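Local coordinates for alanine racemase (Corynebacterium glutamicum, PDB 2DY3), which binds pyridoxal-5'-phosphate and belongs to the alanine racemase family, joining a TIM-barrel-type N-terminal domain to a C-terminal domain built largely of beta strands, at residues Glu43-Ala46 / Pro47-Ala51; Arg89-Asp93 / Arg94-Leu98; Thr112-Glu115 / His116-Val119; His316-Glu319 / Ala320-Ala324. One frame throughout, in Å; residues are numbered along the deposited sequence.

Contact 1 of 4, residues Glu43-Ala46 / Pro47-Ala51; sequences EKVA and PVIAA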
loop_
_atom_site.group_PDB
_atom_site.type_symbol
_atom_site.label_atom_id
_atom_site.label_comp_id
_atom_site.label_asym_id
_atom_site.label_seq_id
_atom_site.Cartn_x
_atom_site.Cartn_y
_atom_site.Cartn_z
ATOM N N GLU B 43 -5.533 12.228 -9.834
ATOM C CA GLU B 43 -5.284 12.807 -11.147
ATOM C C GLU B 43 -6.543 12.810 -12.006
ATOM O O GLU B 43 -6.716 13.677 -12.860
ATOM C CB GLU B 43 -4.157 12.046 -11.850
ATOM C CG GLU B 43 -3.834 12.576 -13.231
ATOM C CD GLU B 43 -2.417 12.251 -13.675
ATOM O OE1 GLU B 43 -2.101 12.511 -14.856
ATOM O OE2 GLU B 43 -1.620 11.751 -12.847
ATOM N N LYS B 44 -7.421 11.841 -11.769
ATOM C CA LYS B 44 -8.675 11.737 -12.502
ATOM C C LYS B 44 -9.864 12.203 -11.661
ATOM O O LYS B 44 -10.777 12.847 -12.171
ATOM C CB LYS B 44 -8.913 10.289 -12.941
ATOM C CG LYS B 44 -7.988 9.815 -14.043
ATOM C CD LYS B 44 -8.217 10.605 -15.324
ATOM C CE LYS B 44 -7.250 10.174 -16.412
ATOM N NZ LYS B 44 -5.837 10.301 -15.951
ATOM N N VAL B 45 -9.842 11.884 -10.369
ATOM C CA VAL B 45 -10.933 12.240 -9.468
ATOM C C VAL B 45 -11.135 13.731 -9.218
ATOM O O VAL B 45 -12.253 14.240 -9.349
ATOM C CB VAL B 45 -10.766 11.534 -8.103
ATOM C CG1 VAL B 45 -11.802 12.049 -7.115
ATOM C CG2 VAL B 45 -10.900 10.023 -8.284
ATOM N N ALA B 46 -10.066 14.427 -8.845
ATOM C CA ALA B 46 -10.145 15.857 -8.557
ATOM C C ALA B 46 -10.783 16.693 -9.670
ATOM O O ALA B 46 -11.595 17.574 -9.404
ATOM C CB ALA B 46 -8.751 16.400 -8.232
ATOM N N PRO B 47 -10.406 16.445 -10.931
ATOM C CA PRO B 47 -11.008 17.238 -12.009
ATOM C C PRO B 47 -12.512 16.998 -12.129
ATOM O O PRO B 47 -13.283 17.912 -12.425
ATOM C CB PRO B 47 -10.239 16.778 -13.242
ATOM C CG PRO B 47 -8.907 16.429 -12.698
ATOM C CD PRO B 47 -9.259 15.672 -11.432
ATOM N N VAL B 48 -12.938 15.767 -11.891
ATOM C CA VAL B 48 -14.355 15.462 -11.975
ATOM C C VAL B 48 -15.088 16.166 -10.845
ATOM O O VAL B 48 -16.148 16.765 -11.047
ATOM C CB VAL B 48 -14.603 13.948 -11.891
ATOM C CG1 VAL B 48 -16.085 13.678 -11.714
ATOM C CG2 VAL B 48 -14.083 13.269 -13.160
ATOM N N ILE B 49 -14.510 16.110 -9.650
ATOM C CA ILE B 49 -15.122 16.758 -8.507
ATOM C C ILE B 49 -15.179 18.262 -8.729
ATOM O O ILE B 49 -16.136 18.930 -8.323
ATOM C CB ILE B 49 -14.336 16.464 -7.218
ATOM C CG1 ILE B 49 -14.512 14.994 -6.839
ATOM C CG2 ILE B 49 -14.803 17.375 -6.102
ATOM C CD1 ILE B 49 -13.809 14.594 -5.573
ATOM N N ALA B 50 -14.150 18.794 -9.383
ATOM C CA ALA B 50 -14.089 20.226 -9.648
ATOM C C ALA B 50 -15.179 20.632 -10.631
ATOM O O ALA B 50 -15.846 21.652 -10.457
ATOM C CB ALA B 50 -12.716 20.596 -10.210
ATOM N N ALA B 51 -15.355 19.815 -11.663
ATOM C CA ALA B 51 -16.343 20.076 -12.702
ATOM C C ALA B 51 -17.779 19.938 -12.215
ATOM O O ALA B 51 -18.713 20.233 -12.957
ATOM C CB ALA B 51 -16.099 19.145 -13.889
#

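Contact 2 of 4, residues Arg89-Asp93 / Arg94-Leu98; sequences RAAID and RNIDL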
loop_
_atom_site.group_PDB
_atom_site.type_symbol
_atom_site.label_atom_id
_atom_site.label_comp_id
_atom_site.label_asym_id
_atom_site.label_seq_id
_atom_site.Cartn_x
_atom_site.Cartn_y
_atom_site.Cartn_z
ATOM N N ARG B 89 7.457 27.417 1.116
ATOM C CA ARG B 89 7.441 28.613 0.283
ATOM C C ARG B 89 7.044 28.221 -1.131
ATOM O O ARG B 89 6.372 28.978 -1.831
ATOM C CB ARG B 89 8.826 29.283 0.266
ATOM C CG ARG B 89 8.959 30.438 -0.734
ATOM C CD ARG B 89 7.889 31.500 -0.512
ATOM N NE ARG B 89 7.888 32.508 -1.570
ATOM C CZ ARG B 89 8.727 33.540 -1.634
ATOM N NH1 ARG B 89 9.646 33.718 -0.692
ATOM N NH2 ARG B 89 8.651 34.396 -2.647
ATOM N N ALA B 90 7.465 27.032 -1.546
ATOM C CA ALA B 90 7.145 26.522 -2.875
ATOM C C ALA B 90 5.633 26.382 -3.022
ATOM O O ALA B 90 5.089 26.565 -4.110
ATOM C CB ALA B 90 7.816 25.173 -3.094
ATOM N N ALA B 91 4.959 26.058 -1.922
ATOM C CA ALA B 91 3.510 25.898 -1.944
ATOM C C ALA B 91 2.858 27.274 -2.026
ATOM O O ALA B 91 1.939 27.495 -2.824
ATOM C CB ALA B 91 3.046 25.165 -0.699
ATOM N N ILE B 92 3.337 28.193 -1.193
ATOM C CA ILE B 92 2.822 29.555 -1.192
ATOM C C ILE B 92 2.879 30.117 -2.612
ATOM O O ILE B 92 1.924 30.738 -3.079
ATOM C CB ILE B 92 3.648 30.475 -0.275
ATOM C CG1 ILE B 92 3.547 30.004 1.176
ATOM C CG2 ILE B 92 3.144 31.911 -0.398
ATOM C CD1 ILE B 92 4.411 30.796 2.147
ATOM N N ASP B 93 4.002 29.891 -3.289
ATOM C CA ASP B 93 4.192 30.367 -4.655
ATOM C C ASP B 93 3.152 29.793 -5.617
ATOM O O ASP B 93 2.880 30.377 -6.671
ATOM C CB ASP B 93 5.586 29.997 -5.176
ATOM C CG ASP B 93 6.705 30.672 -4.409
ATOM O OD1 ASP B 93 6.483 31.773 -3.868
ATOM O OD2 ASP B 93 7.817 30.103 -4.366
ATOM N N ARG B 94 2.588 28.644 -5.256
ATOM C CA ARG B 94 1.590 27.978 -6.087
ATOM C C ARG B 94 0.162 28.248 -5.599
ATOM O O ARG B 94 -0.770 27.505 -5.918
ATOM C CB ARG B 94 1.867 26.471 -6.111
ATOM C CG ARG B 94 3.241 26.114 -6.667
ATOM C CD ARG B 94 3.129 25.460 -8.031
ATOM N NE ARG B 94 3.035 24.013 -7.923
ATOM C CZ ARG B 94 2.566 23.214 -8.876
ATOM N NH1 ARG B 94 2.130 23.716 -10.024
ATOM N NH2 ARG B 94 2.556 21.906 -8.682
ATOM N N ASN B 95 0.000 29.316 -4.827
ATOM C CA ASN B 95 -1.305 29.700 -4.296
ATOM C C ASN B 95 -1.956 28.583 -3.489
ATOM O O ASN B 95 -3.146 28.308 -3.624
ATOM C CB ASN B 95 -2.235 30.143 -5.433
ATOM C CG ASN B 95 -3.579 30.647 -4.927
ATOM O OD1 ASN B 95 -3.648 31.412 -3.959
ATOM N ND2 ASN B 95 -4.654 30.227 -5.587
ATOM N N ILE B 96 -1.160 27.938 -2.648
ATOM C CA ILE B 96 -1.663 26.874 -1.793
ATOM C C ILE B 96 -1.814 27.434 -0.380
ATOM O O ILE B 96 -0.875 28.008 0.170
ATOM C CB ILE B 96 -0.684 25.670 -1.759
ATOM C CG1 ILE B 96 -0.651 24.997 -3.132
ATOM C CG2 ILE B 96 -1.113 24.677 -0.676
ATOM C CD1 ILE B 96 0.452 23.969 -3.296
ATOM N N ASP B 97 -3.008 27.302 0.191
ATOM C CA ASP B 97 -3.241 27.779 1.546
ATOM C C ASP B 97 -2.557 26.823 2.520
ATOM O O ASP B 97 -2.599 25.608 2.338
ATOM C CB ASP B 97 -4.741 27.827 1.864
ATOM C CG ASP B 97 -5.484 28.880 1.061
ATOM O OD1 ASP B 97 -6.603 29.236 1.468
ATOM O OD2 ASP B 97 -4.961 29.346 0.029
ATOM N N LEU B 98 -1.926 27.377 3.550
ATOM C CA LEU B 98 -1.244 26.566 4.546
ATOM C C LEU B 98 -1.915 26.721 5.895
ATOM O O LEU B 98 -2.266 27.831 6.300
ATOM C CB LEU B 98 0.221 26.994 4.677
ATOM C CG LEU B 98 1.141 26.786 3.478
ATOM C CD1 LEU B 98 2.510 27.377 3.783
ATOM C CD2 LEU B 98 1.242 25.297 3.160
#

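Contact 3 of 4, residues Thr112-Glu115 / His116-Val119; sequences TDAE and HIRV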
loop_
_atom_site.group_PDB
_atom_site.type_symbol
_atom_site.label_atom_id
_atom_site.label_comp_id
_atom_site.label_asym_id
_atom_site.label_seq_id
_atom_site.Cartn_x
_atom_site.Cartn_y
_atom_site.Cartn_z
ATOM N N THR B 112 8.360 34.892 6.499
ATOM C CA THR B 112 8.512 34.599 5.074
ATOM C C THR B 112 8.200 35.843 4.252
ATOM O O THR B 112 7.127 36.440 4.401
ATOM C CB THR B 112 7.550 33.491 4.602
ATOM O OG1 THR B 112 7.934 32.236 5.172
ATOM C CG2 THR B 112 7.580 33.393 3.078
ATOM N N ASP B 113 9.125 36.220 3.374
ATOM C CA ASP B 113 8.926 37.404 2.543
ATOM C C ASP B 113 8.256 37.072 1.219
ATOM O O ASP B 113 8.918 36.886 0.196
ATOM C CB ASP B 113 10.261 38.115 2.286
ATOM C CG ASP B 113 10.099 39.387 1.462
ATOM O OD1 ASP B 113 8.953 39.717 1.079
ATOM O OD2 ASP B 113 11.116 40.059 1.200
ATOM N N ALA B 114 6.931 36.998 1.261
ATOM C CA ALA B 114 6.108 36.722 0.094
ATOM C C ALA B 114 5.002 37.768 0.127
ATOM O O ALA B 114 4.587 38.196 1.201
ATOM C CB ALA B 114 5.517 35.323 0.179
ATOM N N GLU B 115 4.533 38.171 -1.048
ATOM C CA GLU B 115 3.495 39.192 -1.169
ATOM C C GLU B 115 2.236 38.985 -0.333
ATOM O O GLU B 115 1.933 39.793 0.548
ATOM C CB GLU B 115 3.112 39.362 -2.645
ATOM C CG GLU B 115 2.900 38.044 -3.380
ATOM C CD GLU B 115 2.602 38.227 -4.858
ATOM O OE1 GLU B 115 1.525 38.770 -5.190
ATOM O OE2 GLU B 115 3.448 37.828 -5.689
ATOM N N HIS B 116 1.498 37.912 -0.604
ATOM C CA HIS B 116 0.258 37.651 0.128
ATOM C C HIS B 116 0.075 36.166 0.436
ATOM O O HIS B 116 -0.261 35.376 -0.441
ATOM C CB HIS B 116 -0.922 38.180 -0.690
ATOM C CG HIS B 116 -2.260 37.818 -0.135
ATOM N ND1 HIS B 116 -2.781 36.546 -0.220
ATOM C CD2 HIS B 116 -3.193 38.565 0.501
ATOM C CE1 HIS B 116 -3.977 36.524 0.336
ATOM N NE2 HIS B 116 -4.252 37.736 0.783
ATOM N N ILE B 117 0.283 35.802 1.697
ATOM C CA ILE B 117 0.187 34.413 2.134
ATOM C C ILE B 117 -1.157 34.041 2.770
ATOM O O ILE B 117 -1.517 34.566 3.822
ATOM C CB ILE B 117 1.320 34.100 3.144
ATOM C CG1 ILE B 117 2.675 34.418 2.510
ATOM C CG2 ILE B 117 1.260 32.642 3.570
ATOM C CD1 ILE B 117 3.818 34.466 3.501
ATOM N N ARG B 118 -1.888 33.133 2.125
ATOM C CA ARG B 118 -3.178 32.679 2.641
ATOM C C ARG B 118 -2.962 31.546 3.643
ATOM O O ARG B 118 -2.328 30.534 3.329
ATOM C CB ARG B 118 -4.081 32.185 1.497
ATOM C CG ARG B 118 -4.800 33.301 0.718
ATOM C CD ARG B 118 -5.430 32.788 -0.576
ATOM N NE ARG B 118 -6.434 31.749 -0.341
ATOM C CZ ARG B 118 -7.679 31.980 0.067
ATOM N NH1 ARG B 118 -8.094 33.223 0.282
ATOM N NH2 ARG B 118 -8.505 30.965 0.271
ATOM N N VAL B 119 -3.481 31.724 4.852
ATOM C CA VAL B 119 -3.352 30.711 5.885
ATOM C C VAL B 119 -4.691 30.430 6.562
ATOM O O VAL B 119 -5.609 31.255 6.540
ATOM C CB VAL B 119 -2.339 31.135 6.989
ATOM C CG1 VAL B 119 -0.975 31.402 6.390
ATOM C CG2 VAL B 119 -2.851 32.362 7.720
#

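Contact 4 of 4, residues His316-Glu319 / Ala320-Ala324; sequences HGVE and AGAKA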
loop_
_atom_site.group_PDB
_atom_site.type_symbol
_atom_site.label_atom_id
_atom_site.label_comp_id
_atom_site.label_asym_id
_atom_site.label_seq_id
_atom_site.Cartn_x
_atom_site.Cartn_y
_atom_site.Cartn_z
ATOM N N HIS B 316 -21.108 -24.181 -10.141
ATOM C CA HIS B 316 -21.343 -23.145 -11.136
ATOM C C HIS B 316 -20.260 -23.143 -12.209
ATOM O O HIS B 316 -20.206 -22.256 -13.065
ATOM C CB HIS B 316 -21.433 -21.791 -10.432
ATOM C CG HIS B 316 -22.353 -21.810 -9.250
ATOM N ND1 HIS B 316 -23.721 -21.921 -9.375
ATOM C CD2 HIS B 316 -22.094 -21.843 -7.919
ATOM C CE1 HIS B 316 -24.265 -22.030 -8.175
ATOM N NE2 HIS B 316 -23.299 -21.987 -7.274
ATOM N N GLY B 317 -19.397 -24.151 -12.157
ATOM C CA GLY B 317 -18.341 -24.275 -13.144
ATOM C C GLY B 317 -17.364 -23.121 -13.264
ATOM O O GLY B 317 -16.984 -22.751 -14.373
ATOM N N VAL B 318 -16.960 -22.547 -12.139
ATOM C CA VAL B 318 -15.996 -21.456 -12.163
ATOM C C VAL B 318 -14.725 -21.952 -12.848
ATOM O O VAL B 318 -14.241 -23.040 -12.545
ATOM C CB VAL B 318 -15.610 -21.012 -10.744
ATOM C CG1 VAL B 318 -14.443 -20.002 -10.817
ATOM C CG2 VAL B 318 -16.823 -20.412 -10.036
ATOM N N GLU B 319 -14.197 -21.154 -13.767
ATOM C CA GLU B 319 -12.980 -21.504 -14.484
ATOM C C GLU B 319 -11.950 -20.384 -14.388
ATOM O O GLU B 319 -12.276 -19.261 -14.011
ATOM C CB GLU B 319 -13.293 -21.766 -15.951
ATOM C CG GLU B 319 -14.295 -22.875 -16.185
ATOM C CD GLU B 319 -14.495 -23.146 -17.654
ATOM O OE1 GLU B 319 -13.599 -23.743 -18.277
ATOM O OE2 GLU B 319 -15.540 -22.749 -18.195
ATOM N N ALA B 320 -10.704 -20.697 -14.729
ATOM C CA ALA B 320 -9.639 -19.699 -14.701
ATOM C C ALA B 320 -10.054 -18.565 -15.625
ATOM O O ALA B 320 -10.668 -18.802 -16.664
ATOM C CB ALA B 320 -8.322 -20.312 -15.178
ATOM N N GLY B 321 -9.725 -17.336 -15.243
ATOM C CA GLY B 321 -10.091 -16.191 -16.054
ATOM C C GLY B 321 -11.367 -15.546 -15.543
ATOM O O GLY B 321 -11.728 -14.444 -15.954
ATOM N N ALA B 322 -12.052 -16.238 -14.637
ATOM C CA ALA B 322 -13.288 -15.723 -14.062
ATOM C C ALA B 322 -12.970 -14.512 -13.193
ATOM O O ALA B 322 -11.945 -14.480 -12.510
ATOM C CB ALA B 322 -13.964 -16.799 -13.229
ATOM N N LYS B 323 -13.848 -13.514 -13.232
ATOM C CA LYS B 323 -13.666 -12.303 -12.445
ATOM C C LYS B 323 -14.131 -12.494 -11.008
ATOM O O LYS B 323 -15.300 -12.809 -10.755
ATOM C CB LYS B 323 -14.448 -11.145 -13.062
ATOM C CG LYS B 323 -13.878 -10.624 -14.369
ATOM C CD LYS B 323 -14.852 -9.663 -15.033
ATOM C CE LYS B 323 -15.258 -8.528 -14.098
ATOM N NZ LYS B 323 -16.231 -7.587 -14.745
ATOM N N ALA B 324 -13.207 -12.300 -10.072
ATOM C CA ALA B 324 -13.512 -12.422 -8.651
ATOM C C ALA B 324 -13.523 -11.035 -7.999
ATOM O O ALA B 324 -12.488 -10.368 -7.925
ATOM C CB ALA B 324 -12.476 -13.307 -7.971
#

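Contact 1 of 4, residues Glu43-Ala46 / Pro47-Ala51
The backbone amide of I49 donates to the carbonyl of V45 in a bond of 2.9 Å from I49 N to V45 O, and A50 N donates to A46 O at 2.8 Å, so residues 43-46 run on into 47-51 as helix, kinked at P47, whose nitrogen has no hydrogen to offer the turn before. The pyrrolidine ring sits against that turn instead, with P47 CG 3.5 Å from E43 O and P47 CD 3.3 Å from K44 O. On the buried side of the helix V45 and I49 lie side by side and point the same way. V45 holds CG1 opposite its own nitrogen (chi1 173°), which carries this methyl along the helix to meet I49 CD1 at 3.6 Å. On the flank of the turn, V48 CG2 rests 3.5 Å from K44 O. I13 of helix 10-24 touches both V45 and I49, while F57 of strand 56-59 meets I49 and A50. An apolar ridge with i to i+4 spacing on a proline-kinked helix thus packs between a neighbouring helix and the parallel sheet of the TIM-barrel-type domain.

Contact 2 of 4, residues Arg89-Asp93 / Arg94-Leu98
The flat carbonyl group of A91 takes two amides on opposite faces: R94 N from one, at 2.8 Å from A91 O, and I96 N from the other, at 3.1 Å from the same oxygen. Both donors stand well out of the carbonyl plane. N95 N likewise comes from above the plane of the next carbonyl, 3.0 Å from I92 O. Together the bonds from I96 and N95 make a Schellman motif, with N95 at positive phi (56°) as its C-prime residue, and they overlap a type I turn from I92 to N95. One turn back, two other flat groups join in a salt bridge: R89 NE, with its partner near the guanidinium plane, meets D93 OD1 on its syn side at 2.8 Å, tilted out of the carboxylate plane. Where the chain doubles back, A91 CB packs on I96 CD1 at 3.9 Å, and I92 CG1 meets L98 CD1 at 3.8 Å, their side chains crossing at about a right angle. R94 rests CG 3.2 Å from A90 O and bends away to a salt bridge with D70. The cap turns helix 88-92 into strand 97-100 of a beta-alpha-beta unit; I96 and L98 touch C79 of strand 76-81 and reach A65, M66 and L62 of helix 62-70.

Contact 3 of 4, residues Thr112-Glu115 / His116-Val119
I117 reaches back from the start of its strand to A114 and T112, and its longer branch does the touching. From CB, the first torsion (chi1 -56°) sets CG1 on the side of the backbone nitrogen, where it lies 3.8 Å from A114 CB. The nearly extended second torsion (chi2 166°) then carries CD1 onward, still 3.8 Å from A114 CB, until the terminal methyl meets T112 CG2 at 3.9 Å. T112 crosses I117 at about a right angle, and because its CG2 is the branch turned opposite the backbone nitrogen, the methyl faces the isoleucine while OG1 makes a hydrogen bond with A108 O of the preceding helix. The chain between them is bent by an inverse gamma turn centred on D113, with a weak hydrogen bond of 3.2 Å from A114 N to T112 O. This is the loop from helix 103-110 into strand 117-122 of the parallel sheet in the TIM-barrel-type domain; I92 of helix 88-92 also packs on I117, and R89 touches T112 and A114. At the outer bend the exposed E115 folds its CG back over the amide of H116. The H116 side chain leads off separately, away from residues 112-115, and its NE2 makes a weak hydrogen bond to E151 of strand 150-156, whose backbone also bonds to I117.

Contact 4 of 4, residues His316-Glu319 / Ala320-Ala324
A322 turns its methyl toward V318 across a tight bend, and V318 CG1 lies 4.0 Å from A322 CB. The valine puts that methyl there by holding it opposite its own backbone nitrogen (chi1 172°), while its other methyl lies beside the nitrogen. The A322 methyl also packs 3.1 Å from E319 O. That oxygen closes the bend as well: A322 N donates to it at 3.1 Å, tilted moderately from the carbonyl plane. The loop from E319 to A322 is a type II beta turn. Its third position is G321, where a phi of 97° would drive a beta carbon into A320 O, a place glycine fills without strain. E319 keeps CG beside the backbone nitrogen (chi1 -59°) and extends beyond it, leading its carboxylate away from the turn. I291 of strand 288-291 meets V318 and A322 together, Y296 adds to the cover of V318, and the backbones of G321 and A322 bond to V242 at the entry to strand 323-325. Chemically, the two halves are joined by the hydrogen bond from A322 N to E319 O, by the meeting of the V318 and A322 methyls, and by the A322 methyl set against E319 O. The contact is therefore mostly backbone in nature, one hydrogen bond closing a turn whose third position has positive phi, while the charged end of E319 stays on the exposed surface.

Contacts 1, 2 and 3 follow one another along the TIM-barrel-type N-terminal domain, whereas contact 4 belongs to the C-terminal domain, with centres about 35 Å from contact 1 and about 59 Å from contact 3. Contacts 2 and 3 are neighbours, their centres about 8 Å apart: strands 97-100 and 117-122 lie side by side, joined by a salt bridge from R118 NH2 to D97 OD1 of 2.8 Å and a probable hydrogen bond from L98 N to R118 O. Contact 1 stands about 20 Å from contact 2, centre to centre. Neither touches bound pyridoxal-5'-phosphate, but the side chains of I49 and L98 come within about 11 and 13 Å of it.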